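Local coordinates for CurH (Lyngbya majuscula, PDB 3KG7), which probably removes water from a beta-hydroxyacyl intermediate as the dehydratase domain of one module of the curacin polyketide synthase, at residues H9-N14 and T58-G63; G13-L18 and G22-H27; S53-T58 and A66-I71; Q75-A80 and T84-Q89; E198-V203 and M234-P239. All coordinates share one frame; numbering follows the deposited sequence.

Contact 1 (H9-N14 and T58-G63)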
# COMPACT_ATOMS: atom_id res chain seq x y z
N HIS C 9 7.70 4.22 -11.70
CA HIS C 9 7.22 4.45 -13.05
C HIS C 9 6.71 5.88 -13.18
O HIS C 9 5.96 6.36 -12.33
CB HIS C 9 6.07 3.49 -13.33
CG HIS C 9 5.78 3.29 -14.78
ND1 HIS C 9 4.61 3.73 -15.37
CD2 HIS C 9 6.50 2.68 -15.76
CE1 HIS C 9 4.63 3.41 -16.66
NE2 HIS C 9 5.76 2.78 -16.92
N ARG C 10 7.12 6.56 -14.25
CA ARG C 10 6.66 7.93 -14.53
C ARG C 10 5.15 8.11 -14.49
O ARG C 10 4.65 9.10 -13.95
CB ARG C 10 7.18 8.42 -15.89
CG ARG C 10 8.05 9.64 -15.80
CD ARG C 10 7.92 10.56 -17.00
NE ARG C 10 7.85 11.96 -16.59
CZ ARG C 10 8.89 12.71 -16.23
NH1 ARG C 10 10.12 12.21 -16.24
NH2 ARG C 10 8.71 13.97 -15.87
N LEU C 11 4.42 7.14 -15.06
CA LEU C 11 2.97 7.24 -15.17
C LEU C 11 2.24 6.74 -13.91
O LEU C 11 1.35 7.42 -13.41
CB LEU C 11 2.48 6.49 -16.41
CG LEU C 11 0.98 6.53 -16.72
CD1 LEU C 11 0.53 7.89 -17.15
CD2 LEU C 11 0.64 5.51 -17.79
N LEU C 12 2.62 5.57 -13.41
CA LEU C 12 1.88 4.95 -12.33
C LEU C 12 2.36 5.32 -10.92
O LEU C 12 1.59 5.25 -9.96
CB LEU C 12 1.89 3.43 -12.49
CG LEU C 12 0.93 2.83 -13.53
CD1 LEU C 12 1.19 1.35 -13.62
CD2 LEU C 12 -0.51 3.08 -13.15
N GLY C 13 3.62 5.72 -10.80
CA GLY C 13 4.21 5.97 -9.50
C GLY C 13 4.75 4.70 -8.89
O GLY C 13 5.27 3.82 -9.60
N ASN C 14 4.61 4.60 -7.57
CA ASN C 14 5.14 3.48 -6.81
C ASN C 14 4.18 2.33 -6.71
O ASN C 14 3.00 2.53 -6.42
CB ASN C 14 5.49 3.95 -5.40
CG ASN C 14 6.55 5.00 -5.40
OD1 ASN C 14 7.74 4.69 -5.38
ND2 ASN C 14 6.13 6.25 -5.42
N THR C 58 -4.36 2.08 -16.12
CA THR C 58 -4.78 0.72 -15.87
C THR C 58 -4.13 -0.22 -16.88
O THR C 58 -3.62 -1.29 -16.51
CB THR C 58 -6.31 0.58 -15.91
OG1 THR C 58 -6.89 1.44 -14.91
CG2 THR C 58 -6.72 -0.86 -15.63
N LEU C 59 -4.14 0.19 -18.15
CA LEU C 59 -3.49 -0.57 -19.20
C LEU C 59 -2.00 -0.70 -18.93
O LEU C 59 -1.41 -1.73 -19.22
CB LEU C 59 -3.73 0.06 -20.57
CG LEU C 59 -5.15 0.11 -21.11
CD1 LEU C 59 -5.21 1.16 -22.21
CD2 LEU C 59 -5.58 -1.25 -21.64
N ALA C 60 -1.40 0.33 -18.33
CA ALA C 60 0.01 0.26 -17.95
C ALA C 60 0.24 -0.70 -16.80
O ALA C 60 1.30 -1.33 -16.72
CB ALA C 60 0.55 1.64 -17.63
N ALA C 61 -0.75 -0.85 -15.92
CA ALA C 61 -0.63 -1.74 -14.77
C ALA C 61 -0.74 -3.23 -15.14
O ALA C 61 0.01 -4.08 -14.63
CB ALA C 61 -1.64 -1.38 -13.70
N VAL C 62 -1.68 -3.55 -16.02
CA VAL C 62 -1.96 -4.95 -16.36
C VAL C 62 -1.26 -5.42 -17.63
O VAL C 62 -1.11 -6.63 -17.83
CB VAL C 62 -3.49 -5.22 -16.51
CG1 VAL C 62 -4.25 -4.74 -15.28
CG2 VAL C 62 -4.04 -4.56 -17.78
N GLY C 63 -0.84 -4.47 -18.47
CA GLY C 63 -0.20 -4.80 -19.74
C GLY C 63 -1.20 -5.15 -20.83
O GLY C 63 -2.34 -5.53 -20.55
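Helix 52-62 of the double hotdog fold is met near its C-terminal end by the turn H9-N14, whose L11 and L12 rest on A60 and A61. L12 carries most of the load. With its CG anti to the carbonyl carbon (chi1 -78°), the chain reaches out so that CD1 comes against the peptide joining the two alanines, and L12 CD1 lies 3.7 Å from A61 N. The same methyl touches both alanine side chains, at 3.9 Å from L12 CD1 to A61 CB and 4.1 Å from L12 CD1 to A60 CB. L11 has a different first torsion, with CG anti to the backbone N, and its CD2 reaches A60 CB at 3.9 Å. The methyl of A60 is thus met by a branch from each leucine. Alanines suit this stretch of helix because their short side chains let a leucine methyl come down onto the backbone itself.

The turn is held from within. G13 N donates to H9 O over 2.9 Å, while L12 N makes a weak in-plane bond to the edge of the H9 ring, 3.3 Å from H9 ND1. G13 has a positive phi, at which a CB would jam against the preceding carbonyl oxygen, so glycine fits there. Y26 covers L12 and A61, and M57 lies under both leucines. With no polar bond between the segments, the contact probably depends on shape fit and on shielding these methyls from water, while the turn's polar groups are met partly within it and partly from outside, as where Q28 NE2 bonds L11 O.

Contact 2 (G13-L18 and G22-H27)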
# COMPACT_ATOMS: atom_id res chain seq x y z
N GLY C 13 3.62 5.72 -10.80
CA GLY C 13 4.21 5.97 -9.50
C GLY C 13 4.75 4.70 -8.89
O GLY C 13 5.27 3.82 -9.60
N ASN C 14 4.61 4.60 -7.57
CA ASN C 14 5.14 3.48 -6.81
C ASN C 14 4.18 2.33 -6.71
O ASN C 14 3.00 2.53 -6.42
CB ASN C 14 5.49 3.95 -5.40
CG ASN C 14 6.55 5.00 -5.40
OD1 ASN C 14 7.74 4.69 -5.38
ND2 ASN C 14 6.13 6.25 -5.42
N LYS C 15 4.70 1.12 -6.90
CA LYS C 15 3.91 -0.10 -6.84
C LYS C 15 4.00 -0.71 -5.45
O LYS C 15 5.10 -0.94 -4.94
CB LYS C 15 4.46 -1.09 -7.88
CG LYS C 15 3.57 -2.29 -8.11
CD LYS C 15 4.26 -3.39 -8.89
CE LYS C 15 3.23 -4.39 -9.38
NZ LYS C 15 3.80 -5.61 -10.02
N LEU C 16 2.84 -0.99 -4.85
CA LEU C 16 2.80 -1.71 -3.59
C LEU C 16 1.85 -2.89 -3.68
O LEU C 16 0.68 -2.71 -4.01
CB LEU C 16 2.41 -0.79 -2.43
CG LEU C 16 2.76 -1.31 -1.03
CD1 LEU C 16 4.25 -1.55 -0.86
CD2 LEU C 16 2.27 -0.32 0.01
N GLU C 17 2.36 -4.09 -3.41
CA GLU C 17 1.54 -5.29 -3.36
C GLU C 17 1.12 -5.60 -1.93
O GLU C 17 1.96 -5.76 -1.04
CB GLU C 17 2.30 -6.48 -3.96
CG GLU C 17 2.26 -6.52 -5.48
CD GLU C 17 3.33 -7.41 -6.11
OE1 GLU C 17 4.17 -7.99 -5.38
OE2 GLU C 17 3.35 -7.52 -7.35
N LEU C 18 -0.19 -5.66 -1.72
CA LEU C 18 -0.72 -5.84 -0.38
C LEU C 18 -0.72 -7.29 0.02
O LEU C 18 -1.29 -8.14 -0.66
CB LEU C 18 -2.10 -5.20 -0.25
CG LEU C 18 -2.01 -3.69 -0.49
CD1 LEU C 18 -3.32 -3.04 -0.16
CD2 LEU C 18 -0.89 -3.07 0.35
N GLY C 22 -3.93 -9.31 -1.64
CA GLY C 22 -3.49 -9.55 -3.02
C GLY C 22 -3.90 -8.38 -3.90
O GLY C 22 -4.08 -8.53 -5.11
N GLN C 23 -4.07 -7.21 -3.30
CA GLN C 23 -4.33 -6.00 -4.05
C GLN C 23 -3.02 -5.37 -4.48
O GLN C 23 -1.96 -5.75 -3.98
CB GLN C 23 -5.12 -4.99 -3.22
CG GLN C 23 -6.61 -5.26 -3.15
CD GLN C 23 -7.27 -4.66 -1.92
OE1 GLN C 23 -6.60 -4.30 -0.94
NE2 GLN C 23 -8.59 -4.55 -1.95
N THR C 24 -3.10 -4.41 -5.39
CA THR C 24 -1.95 -3.63 -5.81
C THR C 24 -2.33 -2.15 -5.79
O THR C 24 -3.36 -1.76 -6.35
CB THR C 24 -1.53 -4.03 -7.23
OG1 THR C 24 -1.37 -5.45 -7.30
CG2 THR C 24 -0.22 -3.38 -7.61
N ILE C 25 -1.52 -1.35 -5.12
CA ILE C 25 -1.73 0.10 -5.12
C ILE C 25 -0.59 0.74 -5.87
O ILE C 25 0.57 0.43 -5.62
CB ILE C 25 -1.76 0.74 -3.70
CG1 ILE C 25 -2.71 -0.00 -2.77
CG2 ILE C 25 -2.20 2.20 -3.76
CD1 ILE C 25 -2.51 0.38 -1.31
N TYR C 26 -0.93 1.64 -6.79
CA TYR C 26 0.04 2.51 -7.40
C TYR C 26 -0.15 3.92 -6.86
O TYR C 26 -1.18 4.56 -7.09
CB TYR C 26 -0.11 2.47 -8.91
CG TYR C 26 0.08 1.09 -9.52
CD1 TYR C 26 1.34 0.70 -10.02
CD2 TYR C 26 -0.98 0.18 -9.60
CE1 TYR C 26 1.52 -0.56 -10.58
CE2 TYR C 26 -0.80 -1.09 -10.16
CZ TYR C 26 0.45 -1.45 -10.65
OH TYR C 26 0.64 -2.69 -11.21
N HIS C 27 0.83 4.41 -6.10
CA HIS C 27 0.69 5.71 -5.47
C HIS C 27 1.78 6.68 -5.88
O HIS C 27 2.94 6.31 -5.98
CB HIS C 27 0.63 5.56 -3.95
CG HIS C 27 1.86 4.98 -3.33
ND1 HIS C 27 2.76 5.74 -2.62
CD2 HIS C 27 2.32 3.71 -3.30
CE1 HIS C 27 3.74 4.96 -2.18
NE2 HIS C 27 3.50 3.73 -2.58
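N14 and H27 form the tight end of this contact. H27 O takes two donors from opposite faces of its carbonyl plane: N14 N at 2.9 Å, and N14 ND2 at 3.2 Å with the oxygen nearly in the amide plane. The H27 ring, swung between its own backbone N and carbonyl carbon (chi1 63°), lies with one face under N14 CB, 3.8 Å from the ring centroid in a CH-pi contact. Further along, L16 and I25 exchange backbone bonds, with L16 N to I25 O at 2.8 Å. L18 N then bonds Q23 O, and L18 CD1 packs on I25 CD1 at 3.7 Å.

These pairs make a beta hairpin of strands 14-17 and 24-30. Its face bearing L16, L18, I25 and H27 is apolar enough to pack on L16 and L18 of the second subunit.

The face of K15, E17, T24 and Y26 is looser: exposed K15 is its solvent side, though Y26 is buried. K15 runs extended beside Y26, its CG 3.6 Å from Y26 CE1, before its ammonium makes a weak salt bridge to E17 OE2. E17 OE1 has a stronger mate in R108 of the second subunit. With an alanine in place of Y26, the K15 methylenes would probably keep only the thin flank of T24, leaving a gap beside L12 and A61. T24 CG2 touches K15 CG loosely, at 4.0 Å.

Contact 3 (S53-T58 and A66-I71)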
# COMPACT_ATOMS: atom_id res chain seq x y z
N SER C 53 -7.08 9.13 -19.18
CA SER C 53 -5.77 8.92 -18.57
C SER C 53 -5.77 7.72 -17.65
O SER C 53 -4.78 6.98 -17.58
CB SER C 53 -5.33 10.15 -17.77
OG SER C 53 -5.39 11.30 -18.57
N TYR C 54 -6.87 7.54 -16.94
CA TYR C 54 -6.97 6.42 -16.00
C TYR C 54 -7.03 5.08 -16.72
O TYR C 54 -6.52 4.09 -16.20
CB TYR C 54 -8.15 6.63 -15.04
CG TYR C 54 -8.09 7.99 -14.40
CD1 TYR C 54 -6.98 8.38 -13.64
CD2 TYR C 54 -9.12 8.91 -14.57
CE1 TYR C 54 -6.91 9.64 -13.07
CE2 TYR C 54 -9.07 10.16 -13.98
CZ TYR C 54 -7.96 10.53 -13.25
OH TYR C 54 -7.90 11.76 -12.67
N ILE C 55 -7.61 5.07 -17.92
CA ILE C 55 -7.59 3.88 -18.75
C ILE C 55 -6.14 3.58 -19.11
O ILE C 55 -5.69 2.44 -18.99
CB ILE C 55 -8.44 4.03 -20.04
CG1 ILE C 55 -9.83 4.59 -19.72
CG2 ILE C 55 -8.55 2.67 -20.74
CD1 ILE C 55 -10.61 5.06 -20.93
N ALA C 56 -5.43 4.62 -19.54
CA ALA C 56 -4.01 4.54 -19.84
C ALA C 56 -3.25 3.91 -18.69
O ALA C 56 -2.46 2.98 -18.89
CB ALA C 56 -3.46 5.90 -20.12
N MSE C 57 -3.51 4.41 -17.48
CA MSE C 57 -2.82 3.93 -16.27
C MSE C 57 -3.09 2.46 -16.00
O MSE C 57 -2.18 1.69 -15.70
CB MSE C 57 -3.21 4.77 -15.06
CG MSE C 57 -2.69 6.18 -15.11
SE MSE C 57 -3.26 7.19 -13.56
CE MSE C 57 -1.95 6.59 -12.25
N THR C 58 -4.36 2.08 -16.12
CA THR C 58 -4.78 0.72 -15.87
C THR C 58 -4.13 -0.22 -16.88
O THR C 58 -3.62 -1.29 -16.51
CB THR C 58 -6.31 0.58 -15.91
OG1 THR C 58 -6.89 1.44 -14.91
CG2 THR C 58 -6.72 -0.86 -15.63
N ALA C 66 -5.29 -6.23 -23.60
CA ALA C 66 -6.20 -6.10 -22.47
C ALA C 66 -7.47 -5.43 -22.93
O ALA C 66 -7.50 -4.76 -23.97
CB ALA C 66 -5.56 -5.29 -21.35
N ALA C 67 -8.51 -5.60 -22.13
CA ALA C 67 -9.80 -4.99 -22.37
C ALA C 67 -10.30 -4.39 -21.06
O ALA C 67 -10.22 -5.02 -20.01
CB ALA C 67 -10.77 -6.03 -22.88
N VAL C 68 -10.80 -3.16 -21.13
CA VAL C 68 -11.28 -2.48 -19.92
C VAL C 68 -12.72 -2.10 -20.11
O VAL C 68 -13.08 -1.47 -21.11
CB VAL C 68 -10.44 -1.24 -19.58
CG1 VAL C 68 -10.78 -0.75 -18.19
CG2 VAL C 68 -8.95 -1.56 -19.64
N GLU C 69 -13.57 -2.49 -19.16
CA GLU C 69 -15.00 -2.29 -19.32
C GLU C 69 -15.66 -1.56 -18.16
O GLU C 69 -15.09 -1.45 -17.08
CB GLU C 69 -15.71 -3.61 -19.65
CG GLU C 69 -15.30 -4.80 -18.79
CD GLU C 69 -15.63 -6.14 -19.46
OE1 GLU C 69 -16.18 -7.03 -18.77
OE2 GLU C 69 -15.34 -6.30 -20.67
N ASP C 70 -16.87 -1.04 -18.42
CA ASP C 70 -17.66 -0.25 -17.45
C ASP C 70 -16.83 0.85 -16.78
O ASP C 70 -16.68 0.88 -15.55
CB ASP C 70 -18.31 -1.15 -16.41
CG ASP C 70 -19.14 -2.26 -17.03
OD1 ASP C 70 -18.56 -3.31 -17.40
OD2 ASP C 70 -20.37 -2.07 -17.14
N ILE C 71 -16.29 1.73 -17.61
CA ILE C 71 -15.45 2.83 -17.15
C ILE C 71 -16.33 4.01 -16.82
O ILE C 71 -17.17 4.41 -17.63
CB ILE C 71 -14.41 3.24 -18.23
CG1 ILE C 71 -13.54 2.04 -18.63
CG2 ILE C 71 -13.55 4.39 -17.71
CD1 ILE C 71 -12.91 2.16 -20.01
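I55 sends CG1 anti to its carbonyl carbon (chi1 -49°) and then runs on extended, which carries CD1 out from helix 52-62 toward I71. I71 has the same first torsion (chi1 -57°) and also extends, so the two side chains meet at their ends, crossing at about a right angle, with I55 CD1 3.8 Å from I71 CD1. The I71 methyl also touches the I55 chain lower down, at 3.9 Å from I71 CD1 to I55 CG1. The second branch of I55, CG2, turns toward V68 and stands 4.4 Å from V68 CG2, a looser approach.

V68 and I71 both face the helix although they are three residues apart, where a flat strand would turn them to opposite sides. The corner at D70, with its positive phi, makes this possible by swinging the chain round between the two. This is the packing that names the hotdog fold: a helix lies along the concave side of a curved antiparallel sheet, which here offers beta-branched residues that suit extended backbone and still fill the space above it. M234 extends the cover over I55, V231 flanks I71, and M122 flanks V68.

On the helix, T58 is turned to the strand but comes no nearer than a loose flank. It keeps its hydroxyl on its own helix, where T58 OG1 donates to Y54 O at 3.0 Å, which lets a threonine sit buried with its hydroxyl satisfied. The backbone T58 N reaches the same oxygen from the opposite face of its plane.

Contact 4 (Q75-A80 and T84-Q89)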
# COMPACT_ATOMS: atom_id res chain seq x y z
N GLN C 75 -15.62 13.01 -10.27
CA GLN C 75 -15.05 14.36 -10.29
C GLN C 75 -13.64 14.35 -10.89
O GLN C 75 -12.88 13.40 -10.72
CB GLN C 75 -15.10 15.04 -8.92
CG GLN C 75 -15.04 14.12 -7.72
CD GLN C 75 -15.60 14.77 -6.46
OE1 GLN C 75 -15.96 15.96 -6.46
NE2 GLN C 75 -15.68 14.00 -5.38
N PRO C 76 -13.31 15.41 -11.66
CA PRO C 76 -11.98 15.55 -12.24
C PRO C 76 -10.88 15.81 -11.21
O PRO C 76 -11.14 16.41 -10.16
CB PRO C 76 -12.12 16.77 -13.16
CG PRO C 76 -13.29 17.51 -12.65
CD PRO C 76 -14.22 16.50 -12.07
N LEU C 77 -9.67 15.34 -11.51
CA LEU C 77 -8.47 15.74 -10.78
C LEU C 77 -7.94 17.00 -11.45
O LEU C 77 -7.44 16.94 -12.58
CB LEU C 77 -7.42 14.62 -10.81
CG LEU C 77 -6.32 14.59 -9.74
CD1 LEU C 77 -5.70 13.21 -9.68
CD2 LEU C 77 -5.24 15.62 -9.98
N PHE C 78 -8.07 18.14 -10.78
CA PHE C 78 -7.57 19.41 -11.31
C PHE C 78 -6.49 20.02 -10.41
O PHE C 78 -6.40 19.71 -9.22
CB PHE C 78 -8.71 20.41 -11.58
CG PHE C 78 -9.48 20.81 -10.35
CD1 PHE C 78 -9.16 21.98 -9.66
CD2 PHE C 78 -10.53 20.03 -9.88
CE1 PHE C 78 -9.87 22.37 -8.52
CE2 PHE C 78 -11.24 20.40 -8.74
CZ PHE C 78 -10.92 21.58 -8.06
N LEU C 79 -5.66 20.87 -11.00
CA LEU C 79 -4.60 21.54 -10.26
C LEU C 79 -4.89 23.02 -10.27
O LEU C 79 -4.60 23.73 -11.24
CB LEU C 79 -3.24 21.21 -10.87
CG LEU C 79 -2.98 19.70 -11.03
CD1 LEU C 79 -1.63 19.44 -11.66
CD2 LEU C 79 -3.10 18.96 -9.70
N ALA C 80 -5.51 23.49 -9.18
CA ALA C 80 -5.95 24.88 -9.07
C ALA C 80 -4.78 25.82 -9.22
O ALA C 80 -4.75 26.65 -10.12
CB ALA C 80 -6.66 25.10 -7.74
N THR C 84 0.02 23.16 -6.73
CA THR C 84 -0.90 22.16 -6.19
C THR C 84 -0.36 20.75 -6.41
O THR C 84 0.03 20.40 -7.53
CB THR C 84 -2.30 22.29 -6.80
OG1 THR C 84 -2.84 23.57 -6.45
CG2 THR C 84 -3.22 21.19 -6.29
N THR C 85 -0.32 19.97 -5.33
CA THR C 85 0.05 18.57 -5.35
C THR C 85 -1.14 17.76 -4.89
O THR C 85 -1.73 18.05 -3.87
CB THR C 85 1.24 18.28 -4.38
OG1 THR C 85 2.45 18.81 -4.94
CG2 THR C 85 1.44 16.77 -4.14
N ARG C 86 -1.48 16.74 -5.67
CA ARG C 86 -2.53 15.81 -5.29
C ARG C 86 -1.96 14.41 -5.11
O ARG C 86 -1.39 13.83 -6.03
CB ARG C 86 -3.66 15.82 -6.32
CG ARG C 86 -4.41 17.13 -6.34
CD ARG C 86 -5.86 16.93 -6.63
NE ARG C 86 -6.68 17.52 -5.58
CZ ARG C 86 -7.42 16.82 -4.73
NH1 ARG C 86 -7.48 15.50 -4.79
NH2 ARG C 86 -8.11 17.46 -3.81
N GLU C 87 -2.09 13.90 -3.89
CA GLU C 87 -1.71 12.55 -3.53
C GLU C 87 -2.68 11.58 -4.21
O GLU C 87 -3.86 11.55 -3.88
CB GLU C 87 -1.83 12.44 -2.01
CG GLU C 87 -1.28 11.19 -1.37
CD GLU C 87 -1.33 11.27 0.16
OE1 GLU C 87 -1.08 12.37 0.71
OE2 GLU C 87 -1.61 10.23 0.80
N THR C 88 -2.19 10.80 -5.16
CA THR C 88 -3.05 9.99 -6.02
C THR C 88 -2.83 8.49 -5.81
O THR C 88 -1.71 8.06 -5.59
CB THR C 88 -2.82 10.38 -7.49
OG1 THR C 88 -2.77 11.81 -7.59
CG2 THR C 88 -3.93 9.85 -8.37
N GLN C 89 -3.91 7.72 -5.86
CA GLN C 89 -3.83 6.27 -5.65
C GLN C 89 -4.72 5.54 -6.64
O GLN C 89 -5.92 5.81 -6.71
CB GLN C 89 -4.25 5.91 -4.22
CG GLN C 89 -3.22 6.28 -3.17
CD GLN C 89 -3.48 5.63 -1.82
OE1 GLN C 89 -4.42 4.85 -1.66
NE2 GLN C 89 -2.66 5.96 -0.83
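L77, T84 and R86 give up the most surface here. L77, with CG anti to the backbone N (chi1 -159°), splits its branches between two partners. L77 CD2 lies 3.7 Å from R86 CD, the leucine and the arginine stem sliding past each other in opposite directions, while L77 CD1 meets the T88 side chain tip to tip at 3.9 Å from T88 OG1. R86 packs mainly through its methylenes, R86 CG also resting on L79 CD2 at 4.0 Å. The chain then bends at chi2 and chi3, and the guanidinium finds S107 through NH1, so one residue can be apolar along its stem and polar at its end. T84 packs CG2 against L79 CD2 at 4.1 Å, while its OG1 bonds E81 N within the turn.

T88 OG1 donates back to R86 O at 2.9 Å from well above the carbonyl plane, satisfied beside an apolar neighbour. Replacing L77 by an alanine would remove both branches and would probably leave a gap between T88 and a freer R86 stem.

The segments run nearly opposite ways without backbone pairing, since L77 pairs with I49 and R86 with I30; side chains join them, with a little backbone such as F78 O on R86 CD. The arrangement is a connection folded back over strand 86-92, the link from strand 66-73 in this double hotdog fold.

Contact 5 (E198-V203 and M234-P239)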
# COMPACT_ATOMS: atom_id res chain seq x y z
N GLU C 198 4.95 2.70 -21.40
CA GLU C 198 3.53 2.39 -21.21
C GLU C 198 2.84 2.20 -22.58
O GLU C 198 3.20 2.87 -23.56
CB GLU C 198 2.84 3.46 -20.34
CG GLU C 198 2.65 4.86 -20.97
CD GLU C 198 3.95 5.62 -21.21
OE1 GLU C 198 4.68 5.92 -20.24
OE2 GLU C 198 4.23 5.92 -22.39
N PRO C 199 1.86 1.28 -22.67
CA PRO C 199 1.24 0.96 -23.97
C PRO C 199 0.72 2.20 -24.69
O PRO C 199 0.91 2.34 -25.90
CB PRO C 199 0.06 0.06 -23.60
CG PRO C 199 0.31 -0.40 -22.21
CD PRO C 199 1.27 0.51 -21.56
N ILE C 200 0.06 3.08 -23.94
CA ILE C 200 -0.53 4.31 -24.50
C ILE C 200 -0.57 5.41 -23.45
O ILE C 200 -1.13 5.23 -22.37
CB ILE C 200 -1.93 4.07 -25.11
CG1 ILE C 200 -2.39 5.27 -25.94
CG2 ILE C 200 -2.96 3.73 -24.03
CD1 ILE C 200 -3.63 4.98 -26.79
N HIS C 201 0.06 6.54 -23.76
CA HIS C 201 0.06 7.66 -22.85
C HIS C 201 -1.31 8.32 -22.83
O HIS C 201 -1.96 8.40 -23.88
CB HIS C 201 1.11 8.69 -23.27
CG HIS C 201 1.35 9.75 -22.23
ND1 HIS C 201 0.63 10.93 -22.20
CD2 HIS C 201 2.19 9.78 -21.17
CE1 HIS C 201 1.04 11.66 -21.17
NE2 HIS C 201 1.99 10.98 -20.53
N PRO C 202 -1.75 8.81 -21.65
CA PRO C 202 -2.97 9.59 -21.51
C PRO C 202 -3.25 10.54 -22.68
O PRO C 202 -4.34 10.52 -23.25
CB PRO C 202 -2.72 10.39 -20.24
CG PRO C 202 -1.90 9.47 -19.39
CD PRO C 202 -1.07 8.64 -20.35
N VAL C 203 -2.26 11.36 -23.05
CA VAL C 203 -2.42 12.31 -24.16
C VAL C 203 -2.81 11.62 -25.47
O VAL C 203 -3.75 12.04 -26.14
CB VAL C 203 -1.16 13.15 -24.33
CG1 VAL C 203 -1.19 13.93 -25.64
CG2 VAL C 203 -0.99 14.09 -23.14
N MSE C 234 -13.00 -0.42 -23.73
CA MSE C 234 -11.78 0.02 -24.40
C MSE C 234 -10.83 -1.16 -24.49
O MSE C 234 -10.48 -1.77 -23.48
CB MSE C 234 -11.15 1.20 -23.65
CG MSE C 234 -10.35 2.15 -24.54
SE MSE C 234 -8.45 1.71 -24.69
CE MSE C 234 -8.04 2.34 -26.49
N THR C 235 -10.44 -1.51 -25.71
CA THR C 235 -9.49 -2.60 -25.91
C THR C 235 -8.24 -2.09 -26.59
O THR C 235 -8.30 -1.16 -27.40
CB THR C 235 -10.06 -3.71 -26.80
OG1 THR C 235 -10.23 -3.21 -28.13
CG2 THR C 235 -11.39 -4.21 -26.25
N LEU C 236 -7.11 -2.70 -26.26
CA LEU C 236 -5.87 -2.41 -26.94
C LEU C 236 -5.04 -3.69 -27.05
O LEU C 236 -4.80 -4.36 -26.05
CB LEU C 236 -5.10 -1.31 -26.20
CG LEU C 236 -3.80 -0.85 -26.85
CD1 LEU C 236 -4.05 -0.23 -28.23
CD2 LEU C 236 -3.06 0.11 -25.94
N SER C 237 -4.63 -4.02 -28.28
CA SER C 237 -3.92 -5.28 -28.54
C SER C 237 -2.42 -5.17 -28.31
O SER C 237 -1.79 -6.12 -27.84
CB SER C 237 -4.16 -5.78 -29.96
OG SER C 237 -5.53 -5.79 -30.27
N HIS C 238 -1.84 -4.02 -28.65
CA HIS C 238 -0.41 -3.78 -28.45
C HIS C 238 -0.10 -2.29 -28.29
O HIS C 238 -0.99 -1.47 -28.49
CB HIS C 238 0.44 -4.43 -29.56
CG HIS C 238 0.03 -4.06 -30.95
ND1 HIS C 238 0.33 -2.83 -31.50
CD2 HIS C 238 -0.63 -4.75 -31.90
CE1 HIS C 238 -0.15 -2.78 -32.73
NE2 HIS C 238 -0.73 -3.94 -33.00
N PRO C 239 1.14 -1.94 -27.92
CA PRO C 239 1.47 -0.54 -27.73
C PRO C 239 1.26 0.27 -29.00
O PRO C 239 1.41 -0.27 -30.10
CB PRO C 239 2.96 -0.58 -27.39
CG PRO C 239 3.20 -1.93 -26.87
CD PRO C 239 2.30 -2.81 -27.66
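L236 reaches P199 and I200 with a single methyl. Its CG stands anti to the backbone N (chi1 -177°), and the next torsion turns CD2 to the loop, 3.9 Å from P199 CB. The same CD2 is 4.1 Å from I200 CG2, the branch that I200 holds between its backbone N and carbonyl carbon while its longer arm, CG1, goes anti to the N. The two prolines come close through their backbones, with P239 CA 3.5 Å from P199 O in a bent C-H...O contact. Their rigid rings suit these turns because little freedom is lost on packing.

Two histidines are pinned locally. H238 stands with chi1 53°, which lets ND1 donate, in the ring plane, to the carbonyl of the following residue, P239 O, 3.1 Å away. H201 ND1 accepts from V203 N at 3.0 Å, and P202 CD covers one face of its ring. P202 fits the first turn of the helix, where no backbone N-H has to find a carbonyl. H201 is thus the N-cap of helix 202-207, and the loop just before it, P199-I200, lies on the end of strand 225-236 in the double hotdog fold.

Contacts 1 and 3 hold the same helix, 52-62: contact 3 sets it on strand 66-73 deep in the fold, while contact 1 covers its far end with the N-terminal turn. Contact 5 adjoins both, since strands 66-73 and 225-236 are paired neighbours and P199 also packs on A60, so both hotdog halves meet round this helix. All three are mainly apolar, contact 5 adding a C-H...O touch. Contact 2, farther out, relies instead on backbone pairing, with a largely apolar face against the second subunit and charged residues on the other, one also bridged to that subunit. Contact 4, about 19 Å from it between centres, lies on the adjoining strand 86-92 and mixes leucines with an arginine stem.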